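Local coordinates for ferric vibriobactin ABC transporter, periplasmic ferric vibriobactin-binding protein (Vibrio cholerae, PDB 3R5T) that binds the ferric complex of the siderophore vibriobactin in the periplasm and probably delivers it to an ABC transporter for iron uptake, at residues Lys70-Gly75 with Glu80-Glu85; Asp102-Leu107 with Ala111-Val116; Pro202-Gly207 with Thr223-Glu228; Lys24-Thr29 with Gly35-Ile40. All coordinates share one frame; numbering follows the deposited sequence.

Contact 1: residues Lys70-Gly75 with Glu80-Glu85; sequences KLWPAG and ESVYVE
Leu71 CD2 lies 4.3 Å from Ser81 OG, a loose approach in which a branched aliphatic side chain spreads between the edge strand and the helix that follows it. Leu71 also packs on the sheet, touching Ala46 of the adjacent strand and Leu27 of the one beyond. Trp72 makes the closer approach. Its CG stands between the backbone N and the carbonyl carbon (chi1 59°), and from there the six-membered ring reaches out to the helix. CZ3 comes within 3.4 Å of Ser81 OG, which sits at the ring edge and near its plane; this hydroxyl is already hydrogen-bonded to the carbonyl O of Asp78, one residue ahead of the helix. Strand 69-73 is an outermost strand of the parallel sheet of this Rossmann-like lobe, and helix 79-85 packs against it, the short segments running nearly antiparallel at 162°. A short loop reverses the chain between them. The large indole lets a strand residue reach a helix whose axis passes 9.6 Å from the strand axis. The same end of the indole meets a methyl: Trp72 CH2 is 3.6 Å from Val82 CG2, which arrives obliquely, and CZ3 is equally near.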
loop_
_atom_site.group_PDB
_atom_site.type_symbol
_atom_site.label_atom_id
_atom_site.label_comp_id
_atom_site.label_asym_id
_atom_site.label_seq_id
_atom_site.Cartn_x
_atom_site.Cartn_y
_atom_site.Cartn_z
ATOM N N LYS A 70 18.360 7.629 0.022
ATOM C CA LYS A 70 17.731 7.011 -1.143
ATOM C C LYS A 70 18.755 6.171 -1.892
ATOM O O LYS A 70 19.813 6.664 -2.306
ATOM C CB LYS A 70 17.095 8.045 -2.080
ATOM C CG LYS A 70 16.279 7.399 -3.201
ATOM C CD LYS A 70 15.209 8.335 -3.763
ATOM C CE LYS A 70 15.809 9.627 -4.266
ATOM N NZ LYS A 70 14.815 10.474 -4.990
ATOM N N LEU A 71 18.436 4.893 -2.046
ATOM C CA LEU A 71 19.322 3.956 -2.721
ATOM C C LEU A 71 18.912 3.800 -4.183
ATOM O O LEU A 71 18.515 4.774 -4.823
ATOM C CB LEU A 71 19.298 2.609 -1.996
ATOM C CG LEU A 71 19.641 2.713 -0.501
ATOM C CD1 LEU A 71 19.386 1.382 0.184
ATOM C CD2 LEU A 71 21.083 3.200 -0.289
ATOM N N TRP A 72 19.021 2.581 -4.705
ATOM C CA TRP A 72 18.816 2.313 -6.133
ATOM C C TRP A 72 17.340 2.319 -6.515
ATOM O O TRP A 72 16.483 2.091 -5.660
ATOM C CB TRP A 72 19.430 0.946 -6.482
ATOM C CG TRP A 72 18.823 -0.177 -5.665
ATOM C CD1 TRP A 72 17.688 -0.885 -5.962
ATOM C CD2 TRP A 72 19.309 -0.704 -4.418
ATOM N NE1 TRP A 72 17.434 -1.811 -4.972
ATOM C CE2 TRP A 72 18.407 -1.721 -4.014
ATOM C CE3 TRP A 72 20.395 -0.399 -3.590
ATOM C CZ2 TRP A 72 18.583 -2.454 -2.844
ATOM C CZ3 TRP A 72 20.558 -1.129 -2.414
ATOM C CH2 TRP A 72 19.653 -2.142 -2.057
ATOM N N PRO A 73 17.045 2.552 -7.797
ATOM C CA PRO A 73 15.673 2.378 -8.273
ATOM C C PRO A 73 15.409 0.895 -8.366
ATOM O O PRO A 73 16.312 0.124 -8.682
ATOM C CB PRO A 73 15.680 2.997 -9.685
ATOM C CG PRO A 73 17.080 3.277 -10.016
ATOM C CD PRO A 73 17.980 2.898 -8.882
ATOM N N ALA A 74 14.194 0.493 -8.019
ATOM C CA ALA A 74 13.765 -0.895 -8.134
ATOM C C ALA A 74 14.325 -1.586 -9.369
ATOM O O ALA A 74 14.261 -1.049 -10.478
ATOM C CB ALA A 74 12.248 -0.964 -8.140
ATOM N N GLY A 75 14.858 -2.788 -9.159
ATOM C CA GLY A 75 15.314 -3.632 -10.247
ATOM C C GLY A 75 16.814 -3.847 -10.284
ATOM O O GLY A 75 17.279 -4.849 -10.816
ATOM N N GLU A 80 27.278 -2.798 -3.207
ATOM C CA GLU A 80 28.280 -1.944 -2.571
ATOM C C GLU A 80 27.578 -0.992 -1.607
ATOM O O GLU A 80 28.030 -0.795 -0.483
ATOM C CB GLU A 80 29.076 -1.168 -3.620
ATOM C CG GLU A 80 30.031 -0.150 -3.025
ATOM C CD GLU A 80 30.826 0.567 -4.092
ATOM O OE1 GLU A 80 31.373 -0.122 -4.988
ATOM O OE2 GLU A 80 30.912 1.818 -4.045
ATOM N N SER A 81 26.475 -0.413 -2.053
ATOM C CA SER A 81 25.750 0.532 -1.218
ATOM C C SER A 81 25.229 -0.148 0.045
ATOM O O SER A 81 25.274 0.439 1.126
ATOM C CB SER A 81 24.625 1.224 -1.998
ATOM O OG SER A 81 23.589 0.326 -2.361
ATOM N N VAL A 82 24.769 -1.391 -0.077
ATOM C CA VAL A 82 24.301 -2.124 1.113
ATOM C C VAL A 82 25.453 -2.340 2.107
ATOM O O VAL A 82 25.301 -2.084 3.302
ATOM C CB VAL A 82 23.657 -3.478 0.752
ATOM C CG1 VAL A 82 23.144 -4.171 2.025
ATOM C CG2 VAL A 82 22.506 -3.260 -0.210
ATOM N N TYR A 83 26.596 -2.814 1.617
ATOM C CA TYR A 83 27.776 -2.999 2.461
ATOM C C TYR A 83 28.138 -1.700 3.182
ATOM O O TYR A 83 28.389 -1.699 4.390
ATOM C CB TYR A 83 28.981 -3.490 1.641
ATOM C CG TYR A 83 29.012 -4.984 1.395
ATOM C CD1 TYR A 83 29.576 -5.856 2.327
ATOM C CD2 TYR A 83 28.480 -5.527 0.233
ATOM C CE1 TYR A 83 29.608 -7.227 2.098
ATOM C CE2 TYR A 83 28.501 -6.887 -0.002
ATOM C CZ TYR A 83 29.053 -7.736 0.937
ATOM O OH TYR A 83 29.059 -9.091 0.694
ATOM N N VAL A 84 28.149 -0.587 2.457
ATOM C CA VAL A 84 28.606 0.664 3.062
ATOM C C VAL A 84 27.639 1.174 4.136
ATOM O O VAL A 84 28.064 1.756 5.132
ATOM C CB VAL A 84 28.903 1.754 1.996
ATOM C CG1 VAL A 84 29.222 3.083 2.661
ATOM C CG2 VAL A 84 30.047 1.312 1.080
ATOM N N GLU A 85 26.345 0.936 3.950
ATOM C CA GLU A 85 25.363 1.344 4.950
ATOM C C GLU A 85 25.479 0.538 6.247
ATOM O O GLU A 85 24.963 0.959 7.287
ATOM C CB GLU A 85 23.945 1.249 4.386
ATOM C CG GLU A 85 23.638 2.279 3.306
ATOM C CD GLU A 85 23.838 3.705 3.784
ATOM O OE1 GLU A 85 24.622 4.446 3.149
ATOM O OE2 GLU A 85 23.234 4.086 4.807
#

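Contact 2: residues Asp102-Leu107 with Ala111-Val116; sequences DQIPLL and APTILV
Ile104 and Leu115 meet through their outer carbons, the isoleucine reaching from the first turn of helix 104-108 to strand 113-116. Followed outward from CB, Ile104 first divides. Its CG2 branch lies anti to the backbone N and faces Thr113 CG2 at 4.2 Å, while CG1, set beside the backbone N (chi1 -74°), carries the chain on to CD1. This last methyl rests 3.9 Å from Leu115 CD2 and about as close to CB and CD1 of the same leucine, so it settles against the body of that side chain, which runs at about a right angle to it. Branching at CB lets Ile104 serve two strand residues, CG2 facing Thr113 and CD1 reaching Leu115.

At the other end of the helical segment the contact turns polar. Leu107 O accepts a bond from Ala111 N (3.2 Å, 161° at the hydrogen), with the donor in the carbonyl plane, and this ties the helix end to the chain entering the strand. Thr113 OG1 approaches Leu107 CB at 3.7 Å but donates a hydrogen bond to Ala111 O at 2.9 Å, from a position tilted 30° out of that carbonyl's plane. A threonine serves well, since its hydroxyl is satisfied locally and its methyl stays with the hydrocarbon. Thr113 and Leu115 also touch Val92 of the adjacent strand 89-93. The whole is the return half of a beta-alpha-beta crossover, strand 89-93, helix 104-108 and strand 113-116, which completes one border of the five-stranded parallel sheet.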
loop_
_atom_site.group_PDB
_atom_site.type_symbol
_atom_site.label_atom_id
_atom_site.label_comp_id
_atom_site.label_asym_id
_atom_site.label_seq_id
_atom_site.Cartn_x
_atom_site.Cartn_y
_atom_site.Cartn_z
ATOM N N ASP A 102 14.965 -12.544 -5.490
ATOM C CA ASP A 102 16.019 -13.402 -6.037
ATOM C C ASP A 102 17.425 -13.036 -5.561
ATOM O O ASP A 102 18.365 -13.809 -5.740
ATOM C CB ASP A 102 15.974 -13.410 -7.568
ATOM C CG ASP A 102 14.745 -14.110 -8.105
ATOM O OD1 ASP A 102 14.038 -14.769 -7.311
ATOM O OD2 ASP A 102 14.485 -13.998 -9.320
ATOM N N GLN A 103 17.561 -11.865 -4.959
ATOM C CA GLN A 103 18.842 -11.396 -4.441
ATOM C C GLN A 103 19.032 -11.715 -2.959
ATOM O O GLN A 103 20.042 -11.340 -2.359
ATOM C CB GLN A 103 18.990 -9.892 -4.679
ATOM C CG GLN A 103 19.205 -9.520 -6.147
ATOM C CD GLN A 103 17.943 -9.638 -6.982
ATOM O OE1 GLN A 103 16.907 -9.083 -6.629
ATOM N NE2 GLN A 103 18.030 -10.352 -8.104
ATOM N N ILE A 104 18.082 -12.429 -2.369
ATOM C CA ILE A 104 18.187 -12.725 -0.933
ATOM C C ILE A 104 19.501 -13.395 -0.483
ATOM O O ILE A 104 20.113 -12.952 0.484
ATOM C CB ILE A 104 16.941 -13.458 -0.404
ATOM C CG1 ILE A 104 15.798 -12.455 -0.320
ATOM C CG2 ILE A 104 17.203 -14.032 0.974
ATOM C CD1 ILE A 104 14.457 -13.052 0.072
ATOM N N PRO A 105 19.961 -14.428 -1.205
ATOM C CA PRO A 105 21.229 -15.045 -0.794
ATOM C C PRO A 105 22.406 -14.062 -0.775
ATOM O O PRO A 105 23.261 -14.154 0.109
ATOM C CB PRO A 105 21.440 -16.133 -1.852
ATOM C CG PRO A 105 20.043 -16.491 -2.287
ATOM C CD PRO A 105 19.333 -15.160 -2.320
ATOM N N LEU A 106 22.458 -13.137 -1.725
ATOM C CA LEU A 106 23.530 -12.144 -1.726
ATOM C C LEU A 106 23.376 -11.176 -0.561
ATOM O O LEU A 106 24.356 -10.799 0.081
ATOM C CB LEU A 106 23.594 -11.390 -3.062
ATOM C CG LEU A 106 24.076 -12.215 -4.253
ATOM C CD1 LEU A 106 23.713 -11.557 -5.591
ATOM C CD2 LEU A 106 25.582 -12.427 -4.146
ATOM N N LEU A 107 22.134 -10.804 -0.254
ATOM C CA LEU A 107 21.870 -9.848 0.814
ATOM C C LEU A 107 22.097 -10.461 2.199
ATOM O O LEU A 107 22.629 -9.810 3.097
ATOM C CB LEU A 107 20.444 -9.310 0.698
ATOM C CG LEU A 107 20.168 -8.468 -0.558
ATOM C CD1 LEU A 107 18.678 -8.334 -0.800
ATOM C CD2 LEU A 107 20.825 -7.095 -0.436
ATOM N N ALA A 111 23.754 -9.064 5.964
ATOM C CA ALA A 111 23.026 -8.895 7.223
ATOM C C ALA A 111 21.783 -9.773 7.224
ATOM O O ALA A 111 21.325 -10.216 6.166
ATOM C CB ALA A 111 22.636 -7.423 7.427
ATOM N N PRO A 112 21.205 -10.012 8.411
ATOM C CA PRO A 112 19.948 -10.766 8.477
ATOM C C PRO A 112 18.932 -10.156 7.522
ATOM O O PRO A 112 18.676 -8.951 7.569
ATOM C CB PRO A 112 19.503 -10.577 9.928
ATOM C CG PRO A 112 20.810 -10.418 10.687
ATOM C CD PRO A 112 21.693 -9.619 9.750
ATOM N N THR A 113 18.366 -10.983 6.655
ATOM C CA THR A 113 17.472 -10.518 5.599
ATOM C C THR A 113 16.112 -11.196 5.734
ATOM O O THR A 113 16.034 -12.419 5.834
ATOM C CB THR A 113 18.111 -10.805 4.218
ATOM O OG1 THR A 113 19.336 -10.078 4.129
ATOM C CG2 THR A 113 17.209 -10.368 3.071
ATOM N N ILE A 114 15.055 -10.388 5.759
ATOM C CA ILE A 114 13.692 -10.903 5.893
ATOM C C ILE A 114 12.835 -10.580 4.668
ATOM O O ILE A 114 13.107 -9.620 3.932
ATOM C CB ILE A 114 13.012 -10.415 7.194
ATOM C CG1 ILE A 114 12.797 -8.883 7.183
ATOM C CG2 ILE A 114 13.808 -10.916 8.411
ATOM C CD1 ILE A 114 11.875 -8.394 8.325
ATOM N N LEU A 115 11.809 -11.400 4.464
ATOM C CA LEU A 115 10.976 -11.346 3.266
ATOM C C LEU A 115 9.497 -11.301 3.674
ATOM O O LEU A 115 9.002 -12.205 4.364
ATOM C CB LEU A 115 11.265 -12.587 2.419
ATOM C CG LEU A 115 10.439 -12.863 1.169
ATOM C CD1 LEU A 115 10.626 -11.756 0.143
ATOM C CD2 LEU A 115 10.785 -14.218 0.576
ATOM N N VAL A 116 8.809 -10.241 3.235
ATOM C CA VAL A 116 7.411 -9.992 3.565
ATOM C C VAL A 116 6.615 -9.764 2.286
ATOM O O VAL A 116 7.146 -9.316 1.267
ATOM C CB VAL A 116 7.251 -8.769 4.514
ATOM C CG1 VAL A 116 7.953 -9.043 5.843
ATOM C CG2 VAL A 116 7.794 -7.488 3.860
#

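Contact 3: residues Pro202-Gly207 with Thr223-Glu228; sequences PAWQAG and TQLQAE
Gln224 lays its side chain against the indole of Trp204. The apolar base does part of the work: CB is 3.7 Å from Trp204 CZ2. Beyond CG the chain is extended (chi2 175°), which carries the amide obliquely across the rim of the indole, the two planes 18° apart. OE1 ends 3.2 Å above the ring plane, displaced toward the rim, and 3.6 Å from Trp204 NE1. That oxygen is held by a hydrogen bond from His221 ND1, whose ring also stacks with Trp204. On the other arm of the amide, Gln224 NE2 donates to a water at 3.0 Å, and the same water takes a weak bond from Trp204 NE1 at 3.3 Å. Glutamine fits this surface position because it offers a flat amide that can lie nearly parallel to the ring and an N-H to share the water.

Leu225 comes next and is buried. Its CD2 meets the far rim of the indole, 4.0 Å from Trp204 CZ3 and near the ring plane, while the side chain also touches Asn166 and Val168 of strand 165-169. The contact joins two loops flanking strand 214-217, an outermost strand of the mixed five-stranded sheet in the other half of the periplasmic binding-protein fold.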
loop_
_atom_site.group_PDB
_atom_site.type_symbol
_atom_site.label_atom_id
_atom_site.label_comp_id
_atom_site.label_asym_id
_atom_site.label_seq_id
_atom_site.Cartn_x
_atom_site.Cartn_y
_atom_site.Cartn_z
ATOM N N PRO A 202 -12.695 -13.649 -10.464
ATOM C CA PRO A 202 -11.355 -14.245 -10.561
ATOM C C PRO A 202 -11.054 -14.811 -11.946
ATOM O O PRO A 202 -9.889 -14.900 -12.353
ATOM C CB PRO A 202 -11.390 -15.364 -9.514
ATOM C CG PRO A 202 -12.430 -14.929 -8.529
ATOM C CD PRO A 202 -13.471 -14.198 -9.336
ATOM N N ALA A 203 -12.098 -15.185 -12.673
ATOM C CA ALA A 203 -11.909 -15.748 -14.005
ATOM C C ALA A 203 -11.347 -14.733 -14.999
ATOM O O ALA A 203 -10.919 -15.099 -16.090
ATOM C CB ALA A 203 -13.216 -16.335 -14.527
ATOM N N TRP A 204 -11.344 -13.459 -14.617
ATOM C CA TRP A 204 -10.910 -12.400 -15.511
ATOM C C TRP A 204 -9.394 -12.227 -15.517
ATOM O O TRP A 204 -8.895 -11.333 -16.186
ATOM C CB TRP A 204 -11.510 -11.056 -15.093
ATOM C CG TRP A 204 -13.009 -10.920 -15.178
ATOM C CD1 TRP A 204 -13.881 -11.721 -15.844
ATOM C CD2 TRP A 204 -13.778 -9.856 -14.621
ATOM N NE1 TRP A 204 -15.168 -11.240 -15.703
ATOM C CE2 TRP A 204 -15.126 -10.086 -14.965
ATOM C CE3 TRP A 204 -13.455 -8.729 -13.854
ATOM C CZ2 TRP A 204 -16.148 -9.241 -14.556
ATOM C CZ3 TRP A 204 -14.474 -7.893 -13.445
ATOM C CH2 TRP A 204 -15.802 -8.148 -13.804
ATOM N N GLN A 205 -8.666 -13.041 -14.759
ATOM C CA GLN A 205 -7.212 -12.886 -14.692
ATOM C C GLN A 205 -6.588 -12.841 -16.085
ATOM O O GLN A 205 -6.832 -13.727 -16.905
ATOM C CB GLN A 205 -6.560 -14.014 -13.896
ATOM C CG GLN A 205 -5.036 -13.892 -13.828
ATOM C CD GLN A 205 -4.410 -15.030 -13.056
ATOM O OE1 GLN A 205 -4.658 -15.195 -11.858
ATOM N NE2 GLN A 205 -3.607 -15.835 -13.742
ATOM N N ALA A 206 -5.762 -11.826 -16.329
ATOM C CA ALA A 206 -5.095 -11.681 -17.613
ATOM C C ALA A 206 -3.757 -12.410 -17.570
ATOM O O ALA A 206 -2.901 -12.099 -16.749
ATOM C CB ALA A 206 -4.904 -10.181 -17.943
ATOM N N GLY A 207 -3.588 -13.403 -18.431
ATOM C CA GLY A 207 -2.339 -14.140 -18.461
ATOM C C GLY A 207 -2.124 -15.071 -17.273
ATOM O O GLY A 207 -3.068 -15.436 -16.561
ATOM N N THR A 223 -16.031 -3.036 -18.434
ATOM C CA THR A 223 -17.439 -2.784 -18.747
ATOM C C THR A 223 -18.387 -3.643 -17.921
ATOM O O THR A 223 -19.571 -3.355 -17.867
ATOM C CB THR A 223 -17.777 -3.033 -20.228
ATOM O OG1 THR A 223 -17.641 -4.428 -20.527
ATOM C CG2 THR A 223 -16.882 -2.203 -21.147
ATOM N N GLN A 224 -17.857 -4.690 -17.285
ATOM C CA GLN A 224 -18.686 -5.640 -16.542
ATOM C C GLN A 224 -18.790 -5.319 -15.058
ATOM O O GLN A 224 -19.517 -6.003 -14.329
ATOM C CB GLN A 224 -18.162 -7.062 -16.750
ATOM C CG GLN A 224 -18.190 -7.485 -18.220
ATOM C CD GLN A 224 -17.557 -8.849 -18.465
ATOM O OE1 GLN A 224 -16.360 -9.031 -18.282
ATOM N NE2 GLN A 224 -18.368 -9.809 -18.903
ATOM N N LEU A 225 -18.093 -4.276 -14.613
ATOM C CA LEU A 225 -18.154 -3.889 -13.200
ATOM C C LEU A 225 -19.557 -3.400 -12.826
ATOM O O LEU A 225 -20.193 -2.659 -13.577
ATOM C CB LEU A 225 -17.086 -2.833 -12.887
ATOM C CG LEU A 225 -15.651 -3.339 -13.005
ATOM C CD1 LEU A 225 -14.657 -2.179 -12.970
ATOM C CD2 LEU A 225 -15.356 -4.329 -11.896
ATOM N N GLN A 226 -20.056 -3.821 -11.668
ATOM C CA GLN A 226 -21.443 -3.518 -11.332
ATOM C C GLN A 226 -21.633 -2.460 -10.246
ATOM O O GLN A 226 -22.746 -1.951 -10.064
ATOM C CB GLN A 226 -22.200 -4.795 -10.950
ATOM C CG GLN A 226 -22.250 -5.862 -12.041
ATOM C CD GLN A 226 -23.266 -5.562 -13.141
ATOM O OE1 GLN A 226 -23.737 -6.473 -13.829
ATOM N NE2 GLN A 226 -23.607 -4.290 -13.310
ATOM N N ALA A 227 -20.567 -2.126 -9.530
ATOM C CA ALA A 227 -20.713 -1.212 -8.402
ATOM C C ALA A 227 -21.178 0.181 -8.824
ATOM O O ALA A 227 -20.848 0.688 -9.907
ATOM C CB ALA A 227 -19.428 -1.135 -7.575
ATOM N N GLU A 228 -21.940 0.791 -7.928
ATOM C CA GLU A 228 -22.522 2.101 -8.133
ATOM C C GLU A 228 -21.507 3.221 -7.954
ATOM O O GLU A 228 -21.770 4.366 -8.321
ATOM C CB GLU A 228 -23.678 2.307 -7.154
ATOM C CG GLU A 228 -24.830 1.327 -7.341
ATOM C CD GLU A 228 -24.803 0.118 -6.400
ATOM O OE1 GLU A 228 -23.715 -0.362 -5.991
ATOM O OE2 GLU A 228 -25.909 -0.368 -6.071
HETATM O O HOH W 1 -16.330 -12.033 -18.690
#

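Contact 4: residues Lys24-Thr29 with Gly35-Ile40; sequences KRILST and GTLLAI
The first beta-alpha-beta unit of the parallel sheet, strand 26-28, helix 31-39 and strand 44-49, holds this contact, in which the helix packs on the strand that leads into it. A single residue of the helical segment, Leu37, makes the connection. Its CG is anti to the carbonyl carbon (chi1 -71°), and CD1 is the branch that touches the strand. That methyl lies 3.9 Å from Ser28 CB and 4.3 Å from Ile26 CG2, so it faces two residues whose CB bonds both point toward the helix, with Leu27 between them pointing away. The leucine also rests on Val44, the first residue of the next strand, and so bridges both strands of the unit.

A beta-branched isoleucine suits a central strand: its CG2 methyl faces Leu37, and the side chain also touches Val91 of strand 89-93 and Thr134 of helix 123-134. Ser28 stands at the end of the strand, where the chain turns into the helix. CB faces Leu37, while chi1 (175°) puts OG anti to the backbone N, where the hydroxyl is hydrogen-bonded to Thr34 OG1 and to the backbone N of Ala30.

Across the interface nothing polar is exchanged: no hydrogen bond links the two segments, and the closest atoms across the 109 Å² interface are all carbons. The chemistry implies a division of labour within Ser28, whose CB belongs to the hydrophobic layer between helix and sheet while its buried oxygen is satisfied within the connection from strand to helix.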
loop_
_atom_site.group_PDB
_atom_site.type_symbol
_atom_site.label_atom_id
_atom_site.label_comp_id
_atom_site.label_asym_id
_atom_site.label_seq_id
_atom_site.Cartn_x
_atom_site.Cartn_y
_atom_site.Cartn_z
ATOM N N LYS A 24 18.889 -1.925 14.684
ATOM C CA LYS A 24 19.013 -0.484 14.866
ATOM C C LYS A 24 19.373 0.249 13.558
ATOM O O LYS A 24 19.349 1.480 13.499
ATOM C CB LYS A 24 20.057 -0.184 15.951
ATOM C CG LYS A 24 19.690 -0.770 17.323
ATOM C CD LYS A 24 18.408 -0.132 17.851
ATOM C CE LYS A 24 17.804 -0.890 19.048
ATOM N NZ LYS A 24 18.741 -1.007 20.197
ATOM N N ARG A 25 19.695 -0.501 12.506
ATOM C CA ARG A 25 20.105 0.105 11.240
ATOM C C ARG A 25 19.442 -0.676 10.128
ATOM O O ARG A 25 20.052 -1.565 9.535
ATOM C CB ARG A 25 21.635 0.079 11.063
ATOM C CG ARG A 25 22.409 0.860 12.116
ATOM C CD ARG A 25 22.779 2.261 11.633
ATOM N NE ARG A 25 23.491 2.285 10.349
ATOM C CZ ARG A 25 23.540 3.356 9.565
ATOM N NH1 ARG A 25 22.948 4.475 9.957
ATOM N NH2 ARG A 25 24.186 3.322 8.402
ATOM N N ILE A 26 18.180 -0.360 9.868
ATOM C CA ILE A 26 17.378 -1.153 8.940
ATOM C C ILE A 26 17.469 -0.589 7.521
ATOM O O ILE A 26 17.311 0.609 7.322
ATOM C CB ILE A 26 15.893 -1.175 9.366
ATOM C CG1 ILE A 26 15.736 -1.691 10.803
ATOM C CG2 ILE A 26 15.071 -1.993 8.386
ATOM C CD1 ILE A 26 14.410 -1.327 11.455
ATOM N N LEU A 27 17.705 -1.471 6.554
ATOM C CA LEU A 27 17.796 -1.091 5.141
ATOM C C LEU A 27 16.637 -1.725 4.382
ATOM O O LEU A 27 16.475 -2.948 4.385
ATOM C CB LEU A 27 19.138 -1.550 4.538
ATOM C CG LEU A 27 19.442 -1.034 3.128
ATOM C CD1 LEU A 27 20.922 -0.788 2.952
ATOM C CD2 LEU A 27 18.911 -2.005 2.110
ATOM N N SER A 28 15.825 -0.894 3.739
ATOM C CA SER A 28 14.706 -1.428 2.981
ATOM C C SER A 28 15.025 -1.524 1.505
ATOM O O SER A 28 15.475 -0.539 0.893
ATOM C CB SER A 28 13.466 -0.559 3.156
ATOM O OG SER A 28 12.439 -1.042 2.309
ATOM N N THR A 29 14.825 -2.712 0.938
ATOM C CA THR A 29 15.016 -2.893 -0.503
ATOM C C THR A 29 13.732 -2.734 -1.308
ATOM O O THR A 29 13.754 -2.905 -2.532
ATOM C CB THR A 29 15.636 -4.272 -0.863
ATOM O OG1 THR A 29 14.687 -5.324 -0.616
ATOM C CG2 THR A 29 16.900 -4.530 -0.042
ATOM N N GLY A 35 7.280 2.931 3.704
ATOM C CA GLY A 35 6.224 3.707 4.322
ATOM C C GLY A 35 5.758 3.140 5.664
ATOM O O GLY A 35 5.509 3.889 6.605
ATOM N N THR A 36 5.675 1.816 5.757
ATOM C CA THR A 36 5.224 1.192 6.988
ATOM C C THR A 36 6.324 1.166 8.045
ATOM O O THR A 36 6.045 1.327 9.243
ATOM C CB THR A 36 4.584 -0.178 6.692
ATOM O OG1 THR A 36 3.401 0.050 5.909
ATOM C CG2 THR A 36 4.184 -0.895 7.989
ATOM N N LEU A 37 7.573 1.008 7.611
ATOM C CA LEU A 37 8.690 1.167 8.539
ATOM C C LEU A 37 8.651 2.570 9.162
ATOM O O LEU A 37 8.794 2.731 10.383
ATOM C CB LEU A 37 10.038 0.897 7.860
ATOM C CG LEU A 37 10.285 -0.575 7.512
ATOM C CD1 LEU A 37 11.394 -0.695 6.499
ATOM C CD2 LEU A 37 10.623 -1.391 8.739
ATOM N N LEU A 38 8.449 3.592 8.335
ATOM C CA LEU A 38 8.321 4.950 8.876
ATOM C C LEU A 38 7.108 5.113 9.810
ATOM O O LEU A 38 7.175 5.826 10.821
ATOM C CB LEU A 38 8.262 5.961 7.722
ATOM C CG LEU A 38 9.561 6.081 6.913
ATOM C CD1 LEU A 38 9.341 6.816 5.605
ATOM C CD2 LEU A 38 10.653 6.751 7.737
ATOM N N ALA A 39 6.014 4.441 9.464
ATOM C CA ALA A 39 4.773 4.526 10.221
ATOM C C ALA A 39 4.961 4.097 11.675
ATOM O O ALA A 39 4.382 4.697 12.575
ATOM C CB ALA A 39 3.699 3.658 9.549
ATOM N N ILE A 40 5.770 3.065 11.896
ATOM C CA ILE A 40 6.010 2.559 13.249
ATOM C C ILE A 40 7.289 3.094 13.874
ATOM O O ILE A 40 7.737 2.586 14.908
ATOM C CB ILE A 40 5.996 1.016 13.312
ATOM C CG1 ILE A 40 7.163 0.419 12.515
ATOM C CG2 ILE A 40 4.654 0.482 12.781
ATOM C CD1 ILE A 40 7.332 -1.103 12.729
#

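Overall arrangement
Along the chain the order is contact 4, contact 1, contact 2 and contact 3, each closing before the next opens. The first three share the five-stranded parallel sheet: strand 26-28 of contact 4 is central, while strands 69-73 and 113-116 of contacts 1 and 2 form its two borders. Their centres lie 13 to 15 Å apart and they touch, Val82 CG2 meeting Leu107 CD2 at 4.2 Å and Leu71 CD1 meeting Leu27 CG at 3.8 Å. Contact 3 stands about 35 to 38 Å away, centre to centre, beside the mixed sheet. Ferric vibriobactin is bound between these two halves, consistent with a two-lobed binding protein.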